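Local coordinates for protein histidine acid phosphatase (Bifidobacterium longum subsp. infantis, PDB 6RXE) that probably removes phosphate groups from myo-inositol hexakisphosphate and related inositol phosphates, and from 2,3-bisphosphoglycerate, as a member of the MINPP1 subfamily of histidine acid phosphatases, at residues R8-K13 against N310-A315; G46-S51 against T440-N445; A141-S146 against F397-T402. All coordinates share one frame; numbering follows the deposited sequence.

Contact 1: residues R8-K13 against N310-A315. With IHS (D-myo-inositol-hexasulphate), chain C.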
loop_
_atom_site.group_PDB
_atom_site.type_symbol
_atom_site.label_atom_id
_atom_site.label_comp_id
_atom_site.label_asym_id
_atom_site.label_seq_id
_atom_site.Cartn_x
_atom_site.Cartn_y
_atom_site.Cartn_z
ATOM N N ARG A 8 8.333 4.910 -15.343
ATOM C CA ARG A 8 8.414 6.197 -14.660
ATOM C C ARG A 8 8.925 6.051 -13.235
ATOM O O ARG A 8 9.249 7.061 -12.596
ATOM C CB ARG A 8 7.042 6.915 -14.611
ATOM C CG ARG A 8 6.826 7.928 -15.783
ATOM C CD ARG A 8 7.569 9.258 -15.537
ATOM N NE ARG A 8 8.964 9.249 -15.981
ATOM C CZ ARG A 8 9.761 10.310 -15.981
ATOM N NH1 ARG A 8 9.306 11.497 -15.572
ATOM N NH2 ARG A 8 11.019 10.168 -16.379
ATOM N N TYR A 9 8.958 4.821 -12.716
ATOM C CA TYR A 9 9.536 4.474 -11.419
ATOM C C TYR A 9 8.832 5.199 -10.269
ATOM O O TYR A 9 9.439 5.946 -9.502
ATOM C CB TYR A 9 11.044 4.743 -11.408
ATOM C CG TYR A 9 11.778 4.297 -12.661
ATOM C CD1 TYR A 9 11.984 2.946 -12.931
ATOM C CD2 TYR A 9 12.294 5.230 -13.555
ATOM C CE1 TYR A 9 12.666 2.540 -14.073
ATOM C CE2 TYR A 9 12.978 4.832 -14.697
ATOM C CZ TYR A 9 13.161 3.488 -14.950
ATOM O OH TYR A 9 13.843 3.093 -16.082
ATOM N N TYR A 10 7.532 4.940 -10.149
ATOM C CA TYR A 10 6.731 5.484 -9.062
ATOM C C TYR A 10 6.714 4.591 -7.825
ATOM O O TYR A 10 6.152 4.997 -6.798
ATOM C CB TYR A 10 5.293 5.727 -9.533
ATOM C CG TYR A 10 5.174 6.783 -10.610
ATOM C CD1 TYR A 10 6.010 7.883 -10.616
ATOM C CD2 TYR A 10 4.211 6.696 -11.607
ATOM C CE1 TYR A 10 5.906 8.854 -11.587
ATOM C CE2 TYR A 10 4.102 7.675 -12.588
ATOM C CZ TYR A 10 4.956 8.754 -12.566
ATOM O OH TYR A 10 4.882 9.750 -13.515
ATOM N N SER A 11 7.311 3.396 -7.895
ATOM C CA SER A 11 7.378 2.486 -6.755
ATOM C C SER A 11 5.985 2.247 -6.172
ATOM O O SER A 11 4.998 2.181 -6.915
ATOM C CB SER A 11 8.334 3.033 -5.689
ATOM O OG SER A 11 8.417 2.172 -4.564
ATOM N N SER A 12 5.884 2.151 -4.843
ATOM C CA SER A 12 4.603 1.910 -4.180
ATOM C C SER A 12 3.644 3.093 -4.263
ATOM O O SER A 12 2.536 3.001 -3.725
ATOM C CB SER A 12 4.833 1.533 -2.713
ATOM O OG SER A 12 5.809 2.369 -2.114
ATOM N N LYS A 13 4.021 4.202 -4.901
ATOM C CA LYS A 13 3.076 5.278 -5.166
ATOM C C LYS A 13 2.564 5.244 -6.602
ATOM O O LYS A 13 1.930 6.203 -7.051
ATOM C CB LYS A 13 3.700 6.638 -4.836
ATOM C CG LYS A 13 3.715 6.934 -3.334
ATOM C CD LYS A 13 4.812 6.102 -2.659
ATOM C CE LYS A 13 4.770 6.145 -1.162
ATOM N NZ LYS A 13 5.521 4.971 -0.614
ATOM N N ASN A 310 10.349 11.139 -3.196
ATOM C CA ASN A 310 9.021 10.830 -2.676
ATOM C C ASN A 310 8.008 11.885 -3.092
ATOM O O ASN A 310 6.842 11.570 -3.359
ATOM C CB ASN A 310 9.064 10.706 -1.156
ATOM C CG ASN A 310 9.164 9.274 -0.704
ATOM O OD1 ASN A 310 8.207 8.513 -0.823
ATOM N ND2 ASN A 310 10.329 8.891 -0.198
ATOM N N LEU A 311 8.433 13.146 -3.149
ATOM C CA LEU A 311 7.525 14.176 -3.649
ATOM C C LEU A 311 7.244 13.977 -5.135
ATOM O O LEU A 311 6.093 14.100 -5.588
ATOM C CB LEU A 311 8.095 15.568 -3.388
ATOM C CG LEU A 311 8.203 15.987 -1.920
ATOM C CD1 LEU A 311 8.650 17.432 -1.820
ATOM C CD2 LEU A 311 6.881 15.787 -1.212
ATOM N N TYR A 312 8.287 13.647 -5.903
ATOM C CA TYR A 312 8.098 13.369 -7.322
ATOM C C TYR A 312 7.096 12.238 -7.534
ATOM O O TYR A 312 6.235 12.323 -8.418
ATOM C CB TYR A 312 9.454 13.063 -7.971
ATOM C CG TYR A 312 9.427 12.262 -9.255
ATOM C CD1 TYR A 312 8.868 12.784 -10.414
ATOM C CD2 TYR A 312 10.015 11.002 -9.322
ATOM C CE1 TYR A 312 8.854 12.055 -11.595
ATOM C CE2 TYR A 312 10.011 10.267 -10.500
ATOM C CZ TYR A 312 9.430 10.800 -11.633
ATOM O OH TYR A 312 9.419 10.073 -12.805
ATOM N N ILE A 313 7.161 11.188 -6.711
ATOM C CA ILE A 313 6.271 10.047 -6.939
ATOM C C ILE A 313 4.869 10.300 -6.398
ATOM O O ILE A 313 3.889 9.824 -6.984
ATOM C CB ILE A 313 6.855 8.738 -6.377
ATOM C CG1 ILE A 313 7.042 8.797 -4.863
ATOM C CG2 ILE A 313 8.152 8.380 -7.091
ATOM C CD1 ILE A 313 7.588 7.512 -4.286
ATOM N N ILE A 314 4.727 11.043 -5.295
ATOM C CA ILE A 314 3.380 11.304 -4.798
ATOM C C ILE A 314 2.643 12.249 -5.735
ATOM O O ILE A 314 1.408 12.216 -5.804
ATOM C CB ILE A 314 3.401 11.850 -3.357
ATOM C CG1 ILE A 314 2.021 11.689 -2.716
ATOM C CG2 ILE A 314 3.805 13.323 -3.337
ATOM C CD1 ILE A 314 1.592 10.249 -2.560
ATOM N N ALA A 315 3.373 13.097 -6.472
ATOM C CA ALA A 315 2.708 13.971 -7.435
ATOM C C ALA A 315 1.931 13.177 -8.482
ATOM O O ALA A 315 0.925 13.666 -9.010
ATOM C CB ALA A 315 3.730 14.891 -8.108
HETATM C C1 IHS C . 4.338 4.679 5.904
HETATM O O1 IHS C . 5.310 5.563 6.439
HETATM S S1 IHS C . 6.667 4.964 6.726
HETATM C C2 IHS C . 4.233 4.930 4.424
HETATM O O2 IHS C . 7.120 4.132 5.580
HETATM S S2 IHS C . 4.834 7.200 3.406
HETATM C C3 IHS C . 3.176 4.006 3.807
HETATM O O3 IHS C . 7.654 6.040 7.043
HETATM S S3 IHS C . 3.816 3.425 1.468
HETATM C C4 IHS C . 1.818 4.125 4.481
HETATM O O4 IHS C . 6.654 4.173 8.034
HETATM S S4 IHS C . -0.292 3.392 3.185
HETATM C C5 IHS C . 1.904 4.030 6.002
HETATM S S5 IHS C . -0.124 3.373 7.404
HETATM C C6 IHS C . 2.988 4.907 6.597
HETATM S S6 IHS C . 2.912 5.745 8.925
HETATM O O12 IHS C . 3.884 6.294 4.225
HETATM O O13 IHS C . 3.035 4.297 2.438
HETATM O O14 IHS C . 0.962 3.030 3.997
HETATM O O15 IHS C . 0.635 4.429 6.569
HETATM O O16 IHS C . 3.093 4.612 7.960
HETATM O O22 IHS C . 6.281 6.820 3.558
HETATM O O23 IHS C . 5.305 3.773 1.500
HETATM O O24 IHS C . -0.689 2.197 2.339
HETATM O O25 IHS C . 0.412 3.301 8.806
HETATM O O26 IHS C . 1.465 6.150 9.029
HETATM O O32 IHS C . 4.616 8.654 3.800
HETATM O O33 IHS C . 3.598 1.954 1.743
HETATM O O34 IHS C . -0.093 4.615 2.321
HETATM O O35 IHS C . -0.107 2.041 6.737
HETATM O O36 IHS C . 3.780 6.936 8.563
HETATM O O42 IHS C . 4.640 6.997 1.924
HETATM O O43 IHS C . 3.249 3.577 0.054
HETATM O O44 IHS C . -1.408 3.848 4.077
HETATM O O45 IHS C . -1.524 3.813 7.646
HETATM O O46 IHS C . 3.472 5.372 10.280
HETATM O O HOH W 1 7.539 6.334 0.589
#

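Contact 2: residues G46-S51 against T440-N445. With IHS (D-myo-inositol-hexasulphate), chain C.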
loop_
_atom_site.group_PDB
_atom_site.type_symbol
_atom_site.label_atom_id
_atom_site.label_comp_id
_atom_site.label_asym_id
_atom_site.label_seq_id
_atom_site.Cartn_x
_atom_site.Cartn_y
_atom_site.Cartn_z
ATOM N N GLY A 46 -7.030 3.751 -2.412
ATOM C CA GLY A 46 -6.637 4.348 -3.672
ATOM C C GLY A 46 -5.651 5.492 -3.472
ATOM O O GLY A 46 -5.224 5.807 -2.360
ATOM N N SER A 47 -5.295 6.127 -4.594
ATOM C CA SER A 47 -4.324 7.220 -4.586
ATOM C C SER A 47 -4.644 8.236 -3.498
ATOM O O SER A 47 -5.805 8.587 -3.270
ATOM C CB SER A 47 -4.289 7.918 -5.948
ATOM O OG SER A 47 -3.692 7.094 -6.936
ATOM N N ARG A 48 -3.594 8.698 -2.821
ATOM C CA ARG A 48 -3.689 9.608 -1.692
ATOM C C ARG A 48 -2.653 10.709 -1.850
ATOM O O ARG A 48 -1.730 10.616 -2.664
ATOM C CB ARG A 48 -3.446 8.883 -0.360
ATOM C CG ARG A 48 -2.078 8.195 -0.280
ATOM C CD ARG A 48 -1.656 7.948 1.167
ATOM N NE ARG A 48 -0.463 7.108 1.266
ATOM C CZ ARG A 48 0.783 7.556 1.128
ATOM N NH1 ARG A 48 1.805 6.716 1.236
ATOM N NH2 ARG A 48 1.010 8.839 0.878
ATOM N N GLY A 49 -2.795 11.749 -1.039
ATOM C CA GLY A 49 -1.742 12.728 -0.891
ATOM C C GLY A 49 -0.647 12.192 0.007
ATOM O O GLY A 49 -0.602 11.011 0.355
ATOM N N LEU A 50 0.261 13.088 0.382
ATOM C CA LEU A 50 1.239 12.751 1.405
ATOM C C LEU A 50 0.529 12.270 2.667
ATOM O O LEU A 50 -0.534 12.781 3.031
ATOM C CB LEU A 50 2.107 13.968 1.716
ATOM C CG LEU A 50 3.090 14.404 0.629
ATOM C CD1 LEU A 50 3.729 15.719 1.019
ATOM C CD2 LEU A 50 4.155 13.334 0.402
ATOM N N SER A 51 1.112 11.266 3.334
ATOM C CA SER A 51 0.478 10.735 4.536
ATOM C C SER A 51 0.670 11.637 5.751
ATOM O O SER A 51 -0.144 11.577 6.678
ATOM C CB SER A 51 0.994 9.326 4.845
ATOM O OG SER A 51 2.395 9.314 5.017
ATOM N N THR A 440 2.302 -3.652 -4.666
ATOM C CA THR A 440 1.398 -2.827 -3.860
ATOM C C THR A 440 1.226 -1.422 -4.442
ATOM O O THR A 440 1.489 -0.419 -3.775
ATOM C CB THR A 440 1.893 -2.775 -2.413
ATOM O OG1 THR A 440 1.010 -1.971 -1.621
ATOM C CG2 THR A 440 3.329 -2.237 -2.324
ATOM N N PRO A 441 0.721 -1.307 -5.673
ATOM C CA PRO A 441 0.341 0.020 -6.176
ATOM C C PRO A 441 -0.839 0.559 -5.385
ATOM O O PRO A 441 -1.475 -0.149 -4.601
ATOM C CB PRO A 441 -0.044 -0.238 -7.635
ATOM C CG PRO A 441 -0.526 -1.653 -7.630
ATOM C CD PRO A 441 0.382 -2.364 -6.645
ATOM N N MET A 442 -1.129 1.844 -5.592
ATOM C CA MET A 442 -2.365 2.392 -5.060
ATOM C C MET A 442 -3.538 1.561 -5.567
ATOM O O MET A 442 -3.577 1.163 -6.736
ATOM C CB MET A 442 -2.518 3.863 -5.463
ATOM C CG MET A 442 -1.397 4.777 -4.942
ATOM S SD MET A 442 -1.490 5.102 -3.164
ATOM C CE MET A 442 0.143 5.780 -2.849
ATOM N N ALA A 443 -4.463 1.247 -4.660
ATOM C CA ALA A 443 -5.639 0.419 -4.927
ATOM C C ALA A 443 -5.298 -1.036 -5.249
ATOM O O ALA A 443 -6.157 -1.768 -5.747
ATOM C CB ALA A 443 -6.503 1.011 -6.049
ATOM N N ALA A 444 -4.068 -1.483 -4.979
ATOM C CA ALA A 444 -3.741 -2.901 -5.097
ATOM C C ALA A 444 -4.769 -3.751 -4.359
ATOM O O ALA A 444 -5.171 -3.430 -3.237
ATOM C CB ALA A 444 -2.341 -3.177 -4.539
ATOM N N ASN A 445 -5.214 -4.831 -5.000
ATOM C CA ASN A 445 -6.297 -5.625 -4.433
ATOM C C ASN A 445 -6.165 -7.097 -4.800
ATOM O O ASN A 445 -5.720 -7.447 -5.895
ATOM C CB ASN A 445 -7.670 -5.086 -4.870
ATOM C CG ASN A 445 -7.916 -5.214 -6.359
ATOM O OD1 ASN A 445 -8.479 -6.201 -6.835
ATOM N ND2 ASN A 445 -7.490 -4.201 -7.109
HETATM C C1 IHS C . 4.338 4.679 5.904
HETATM O O1 IHS C . 5.310 5.563 6.439
HETATM S S1 IHS C . 6.667 4.964 6.726
HETATM C C2 IHS C . 4.233 4.930 4.424
HETATM O O2 IHS C . 7.120 4.132 5.580
HETATM S S2 IHS C . 4.834 7.200 3.406
HETATM C C3 IHS C . 3.176 4.006 3.807
HETATM O O3 IHS C . 7.654 6.040 7.043
HETATM S S3 IHS C . 3.816 3.425 1.468
HETATM C C4 IHS C . 1.818 4.125 4.481
HETATM O O4 IHS C . 6.654 4.173 8.034
HETATM S S4 IHS C . -0.292 3.392 3.185
HETATM C C5 IHS C . 1.904 4.030 6.002
HETATM S S5 IHS C . -0.124 3.373 7.404
HETATM C C6 IHS C . 2.988 4.907 6.597
HETATM S S6 IHS C . 2.912 5.745 8.925
HETATM O O12 IHS C . 3.884 6.294 4.225
HETATM O O13 IHS C . 3.035 4.297 2.438
HETATM O O14 IHS C . 0.962 3.030 3.997
HETATM O O15 IHS C . 0.635 4.429 6.569
HETATM O O16 IHS C . 3.093 4.612 7.960
HETATM O O22 IHS C . 6.281 6.820 3.558
HETATM O O23 IHS C . 5.305 3.773 1.500
HETATM O O24 IHS C . -0.689 2.197 2.339
HETATM O O25 IHS C . 0.412 3.301 8.806
HETATM O O26 IHS C . 1.465 6.150 9.029
HETATM O O32 IHS C . 4.616 8.654 3.800
HETATM O O33 IHS C . 3.598 1.954 1.743
HETATM O O34 IHS C . -0.093 4.615 2.321
HETATM O O35 IHS C . -0.107 2.041 6.737
HETATM O O36 IHS C . 3.780 6.936 8.563
HETATM O O42 IHS C . 4.640 6.997 1.924
HETATM O O43 IHS C . 3.249 3.577 0.054
HETATM O O44 IHS C . -1.408 3.848 4.077
HETATM O O45 IHS C . -1.524 3.813 7.646
HETATM O O46 IHS C . 3.472 5.372 10.280
#

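Contact 3: residues A141-S146 against F397-T402. With IHS (D-myo-inositol-hexasulphate), chain C.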
loop_
_atom_site.group_PDB
_atom_site.type_symbol
_atom_site.label_atom_id
_atom_site.label_comp_id
_atom_site.label_asym_id
_atom_site.label_seq_id
_atom_site.Cartn_x
_atom_site.Cartn_y
_atom_site.Cartn_z
ATOM N N ALA A 141 -8.892 6.891 7.488
ATOM C CA ALA A 141 -9.845 7.622 6.658
ATOM C C ALA A 141 -9.693 7.277 5.183
ATOM O O ALA A 141 -10.695 7.090 4.486
ATOM C CB ALA A 141 -9.682 9.127 6.871
ATOM N N ARG A 142 -8.457 7.201 4.678
ATOM C CA ARG A 142 -8.299 6.928 3.253
ATOM C C ARG A 142 -8.804 5.535 2.887
ATOM O O ARG A 142 -9.352 5.343 1.793
ATOM C CB ARG A 142 -6.840 7.114 2.820
ATOM C CG ARG A 142 -5.784 6.314 3.585
ATOM C CD ARG A 142 -4.415 6.559 2.954
ATOM N NE ARG A 142 -3.291 6.094 3.766
ATOM C CZ ARG A 142 -2.779 6.774 4.785
ATOM N NH1 ARG A 142 -1.754 6.283 5.474
ATOM N NH2 ARG A 142 -3.307 7.941 5.130
ATOM N N ALA A 143 -8.670 4.562 3.791
ATOM C CA ALA A 143 -9.212 3.234 3.516
ATOM C C ALA A 143 -10.737 3.266 3.465
ATOM O O ALA A 143 -11.354 2.744 2.527
ATOM C CB ALA A 143 -8.719 2.238 4.569
ATOM N N THR A 144 -11.363 3.890 4.465
ATOM C CA THR A 144 -12.819 3.993 4.484
ATOM C C THR A 144 -13.340 4.760 3.270
ATOM O O THR A 144 -14.366 4.393 2.685
ATOM C CB THR A 144 -13.270 4.660 5.782
ATOM O OG1 THR A 144 -12.783 3.901 6.893
ATOM C CG2 THR A 144 -14.784 4.732 5.855
ATOM N N GLU A 145 -12.638 5.820 2.866
ATOM C CA GLU A 145 -13.049 6.589 1.693
ATOM C C GLU A 145 -12.947 5.755 0.421
ATOM O O GLU A 145 -13.827 5.821 -0.453
ATOM C CB GLU A 145 -12.185 7.841 1.567
ATOM C CG GLU A 145 -12.537 8.955 2.524
ATOM C CD GLU A 145 -11.533 10.091 2.471
ATOM O OE1 GLU A 145 -10.308 9.830 2.498
ATOM O OE2 GLU A 145 -11.981 11.248 2.351
ATOM N N SER A 146 -11.861 4.983 0.289
ATOM C CA SER A 146 -11.752 4.052 -0.826
ATOM C C SER A 146 -12.947 3.118 -0.857
ATOM O O SER A 146 -13.547 2.888 -1.918
ATOM C CB SER A 146 -10.452 3.257 -0.715
ATOM O OG SER A 146 -9.328 4.116 -0.810
ATOM N N PHE A 397 -10.865 -2.939 3.035
ATOM C CA PHE A 397 -10.064 -1.823 2.554
ATOM C C PHE A 397 -9.010 -1.480 3.596
ATOM O O PHE A 397 -9.333 -1.269 4.773
ATOM C CB PHE A 397 -10.971 -0.632 2.221
ATOM C CG PHE A 397 -11.974 -0.949 1.146
ATOM C CD1 PHE A 397 -13.181 -1.556 1.459
ATOM C CD2 PHE A 397 -11.680 -0.703 -0.187
ATOM C CE1 PHE A 397 -14.086 -1.884 0.468
ATOM C CE2 PHE A 397 -12.584 -1.022 -1.182
ATOM C CZ PHE A 397 -13.787 -1.612 -0.857
ATOM N N ALA A 398 -7.749 -1.450 3.161
ATOM C CA ALA A 398 -6.602 -1.374 4.056
ATOM C C ALA A 398 -5.423 -0.658 3.404
ATOM O O ALA A 398 -5.595 0.411 2.808
ATOM C CB ALA A 398 -6.187 -2.777 4.509
ATOM N N HIS A 399 -4.224 -1.238 3.501
ATOM C CA HIS A 399 -2.999 -0.473 3.322
ATOM C C HIS A 399 -1.942 -1.284 2.584
ATOM O O HIS A 399 -2.048 -2.502 2.427
ATOM C CB HIS A 399 -2.449 -0.021 4.681
ATOM C CG HIS A 399 -3.437 0.754 5.495
ATOM N ND1 HIS A 399 -3.544 2.124 5.423
ATOM C CD2 HIS A 399 -4.392 0.345 6.365
ATOM C CE1 HIS A 399 -4.508 2.531 6.228
ATOM N NE2 HIS A 399 -5.040 1.472 6.810
ATOM N N ALA A 400 -0.902 -0.574 2.135
ATOM C CA ALA A 400 0.277 -1.241 1.595
ATOM C C ALA A 400 0.935 -2.119 2.650
ATOM O O ALA A 400 1.459 -3.197 2.336
ATOM C CB ALA A 400 1.272 -0.208 1.069
ATOM N N GLU A 401 0.921 -1.667 3.910
ATOM C CA GLU A 401 1.431 -2.474 5.013
ATOM C C GLU A 401 0.597 -3.724 5.242
ATOM O O GLU A 401 1.053 -4.635 5.942
ATOM C CB GLU A 401 1.463 -1.669 6.311
ATOM C CG GLU A 401 1.881 -0.219 6.182
ATOM C CD GLU A 401 3.316 -0.049 5.759
ATOM O OE1 GLU A 401 4.101 -0.992 5.977
ATOM O OE2 GLU A 401 3.664 1.033 5.235
ATOM N N THR A 402 -0.627 -3.767 4.710
ATOM C CA THR A 402 -1.448 -4.971 4.729
ATOM C C THR A 402 -1.144 -5.864 3.532
ATOM O O THR A 402 -1.032 -7.089 3.680
ATOM C CB THR A 402 -2.941 -4.602 4.736
ATOM O OG1 THR A 402 -3.158 -3.434 5.535
ATOM C CG2 THR A 402 -3.786 -5.743 5.289
HETATM C C1 IHS C . 4.338 4.679 5.904
HETATM O O1 IHS C . 5.310 5.563 6.439
HETATM S S1 IHS C . 6.667 4.964 6.726
HETATM C C2 IHS C . 4.233 4.930 4.424
HETATM O O2 IHS C . 7.120 4.132 5.580
HETATM S S2 IHS C . 4.834 7.200 3.406
HETATM C C3 IHS C . 3.176 4.006 3.807
HETATM O O3 IHS C . 7.654 6.040 7.043
HETATM S S3 IHS C . 3.816 3.425 1.468
HETATM C C4 IHS C . 1.818 4.125 4.481
HETATM O O4 IHS C . 6.654 4.173 8.034
HETATM S S4 IHS C . -0.292 3.392 3.185
HETATM C C5 IHS C . 1.904 4.030 6.002
HETATM S S5 IHS C . -0.124 3.373 7.404
HETATM C C6 IHS C . 2.988 4.907 6.597
HETATM S S6 IHS C . 2.912 5.745 8.925
HETATM O O12 IHS C . 3.884 6.294 4.225
HETATM O O13 IHS C . 3.035 4.297 2.438
HETATM O O14 IHS C . 0.962 3.030 3.997
HETATM O O15 IHS C . 0.635 4.429 6.569
HETATM O O16 IHS C . 3.093 4.612 7.960
HETATM O O22 IHS C . 6.281 6.820 3.558
HETATM O O23 IHS C . 5.305 3.773 1.500
HETATM O O24 IHS C . -0.689 2.197 2.339
HETATM O O25 IHS C . 0.412 3.301 8.806
HETATM O O26 IHS C . 1.465 6.150 9.029
HETATM O O32 IHS C . 4.616 8.654 3.800
HETATM O O33 IHS C . 3.598 1.954 1.743
HETATM O O34 IHS C . -0.093 4.615 2.321
HETATM O O35 IHS C . -0.107 2.041 6.737
HETATM O O36 IHS C . 3.780 6.936 8.563
HETATM O O42 IHS C . 4.640 6.997 1.924
HETATM O O43 IHS C . 3.249 3.577 0.054
HETATM O O44 IHS C . -1.408 3.848 4.077
HETATM O O45 IHS C . -1.524 3.813 7.646
HETATM O O46 IHS C . 3.472 5.372 10.280
#

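Contact 1: residues R8-K13 against N310-A315
The ring of Y10 turns its edge toward the face of the Y312 ring in an offset edge-to-face pair, with centroids 5.9 Å apart and planes inclined at 60°. Y312 also grips the loop through its phenol: OH donates to the carbonyl O of R8 at 3.0 Å, in the carbonyl plane and on a lone pair, at a C=O...donor angle of 142°. The bent side chain of R8 folds back across the same hydroxyl, so that Y312 OH sits 2.9 Å above one face of the R8 guanidinium, toward its rim. That is a contact over a face, not a bond. A second ring, that of F334, stacks on Y312. The segment 8-13 is thus an N-terminal arm laid along helix 301-315, which puts a lysine from the start of the chain into the substrate pocket of a histidine phosphatase. I313 is the helix residue that fills the contact: its CG2 lies against Y9 O and Y10 CA, while its CD1 meets K13 CD at 3.5 Å. The K13 chain bends at CB-CG (chi2 75°) and then runs on extended between I313 and the CD1 methyl of I314. At its end K13 NZ donates to O43 of the inositol hexasulphate at 2.7 Å; a still closer approach to O23 of the same sulfate is too short to be taken at face value. K13 NZ donates as well to S12 OG at 3.0 Å and to a water at 2.7 Å, which in turn reaches N310 OD1, an amide whose ND2 is bonded to M306 O. A methionine in place of K13 would probably leave this sulfate and the water without their cationic partner.

Contact 2: residues G46-S51 against T440-N445
The CE methyl of M442 lies over one face of the R48 guanidinium, 4.3 Å above its plane and toward the rim, while S51 CB sits over the opposite face. Between them the flat group can spend its N-H bonds at its edge. R48 NE donates to O34 of the inositol hexasulphate at 2.7 Å with an N-H...O angle of 150°, and R48 NH1 donates to O42, on a different sulfate, at 2.9 Å; further bonds from NH1 to O34 and O13 are weak. R48 NH2 turns the other way, to G49 O at 2.8 Å; G49 O lies nearly in the guanidinium plane, a bond that helps set the rotation of the group. S51 OG adds a bond to O32. G46, S47 and R48 belong to the RHGxR signature of the histidine phosphatases, the loop that follows strand 35-44 and cradles the substrate phosphate in this family. M442 packs against that loop: its CB lies 3.7 Å from S47 OG, and the bend at CB-CG (chi2 -73°) brings SD against S47 CA and G46 O. The S47 hydroxyl is itself bonded to D317 and Q107. Farther out, the methionine is presented by a type II turn from P441 to A444, closed by A444 N to P441 O at 2.9 Å. A443, at the third position of the turn, takes a positive phi (67°) and sets its CB 4.1 Å from G46 CA. The carbonyl O of A443 receives N445 ND2 at 3.1 Å, and a backbone bond joins A443 to H45.

Contact 3: residues A141-S146 against F397-T402
A143 and F397 meet by close van der Waals contact, where helix 141-157 packs against the end of strand 391-398. A143 CB faces the strand and lies 3.6 Å from F397 O, while F397 CB returns the contact to A143 O at 3.4 Å. The phenyl ring of F397, its CG anti to its carbonyl carbon (chi1 -61°), reaches along the helix to S146, where F397 CD2 lies 4.2 Å from S146 CB; F150 meets the same ring edge-to-face.

Hydrogen bonds form the second group, and across the two segments they run through the ligand. R142, extended from CG to NE, brings the edge of its guanidinium to O44 of the inositol hexasulphate, with NE at 2.9 Å and NH1 at 2.8 Å. H399 ND1 donates to the same O44 at 3.1 Å, nearly straight at 164°, with O44 in plane at the imidazole edge, and H399 NE2 is bonded to S138 OG. The backbone adds a further bond to the same sulfate: A400 N donates to O24 at 2.8 Å and 170°. Within the helix, S146 OG donates to R142 O at 2.9 Å, from the face opposite to S146 N, and is also hydrogen-bonded to G46 N.

H399-A400-E401 matches the HAE motif of the MINPP1 subfamily, the counterpart of the HD pair of other branch 2 phosphatases. H399 is the N-cap of helix 400-410, so the sulfate lies before that helix's first turn.

Three N-H groups from two side chains thus converge on the single atom O44, and the helix start would probably add favourable polarity. The arrangement is consistent with a seat for a substrate phosphate, here occupied by a sulfate of the substrate analogue.

From the N terminus, the arm 8-13 runs first and is closed by contact 1 onto helix 301-315, almost three hundred residues later. Before that loop ends, two more open: contact 2 starts after strand 35-44 and closes only at 440-445, and contact 3 starts on helix 141-157 and closes at the end of strand 391-398. Contact 3 therefore nests within contact 2, and both cross contact 1. I314 of contact 1 packs on the backbone of R48, while G46 N and S146 OG, probably hydrogen-bonded, join contacts 2 and 3. Contacts 1 and 3 do not touch directly; the hexasulphate, shared by all three, spans N-terminal arm, signature loop and the junction of strand 391-398 with helix 400-410.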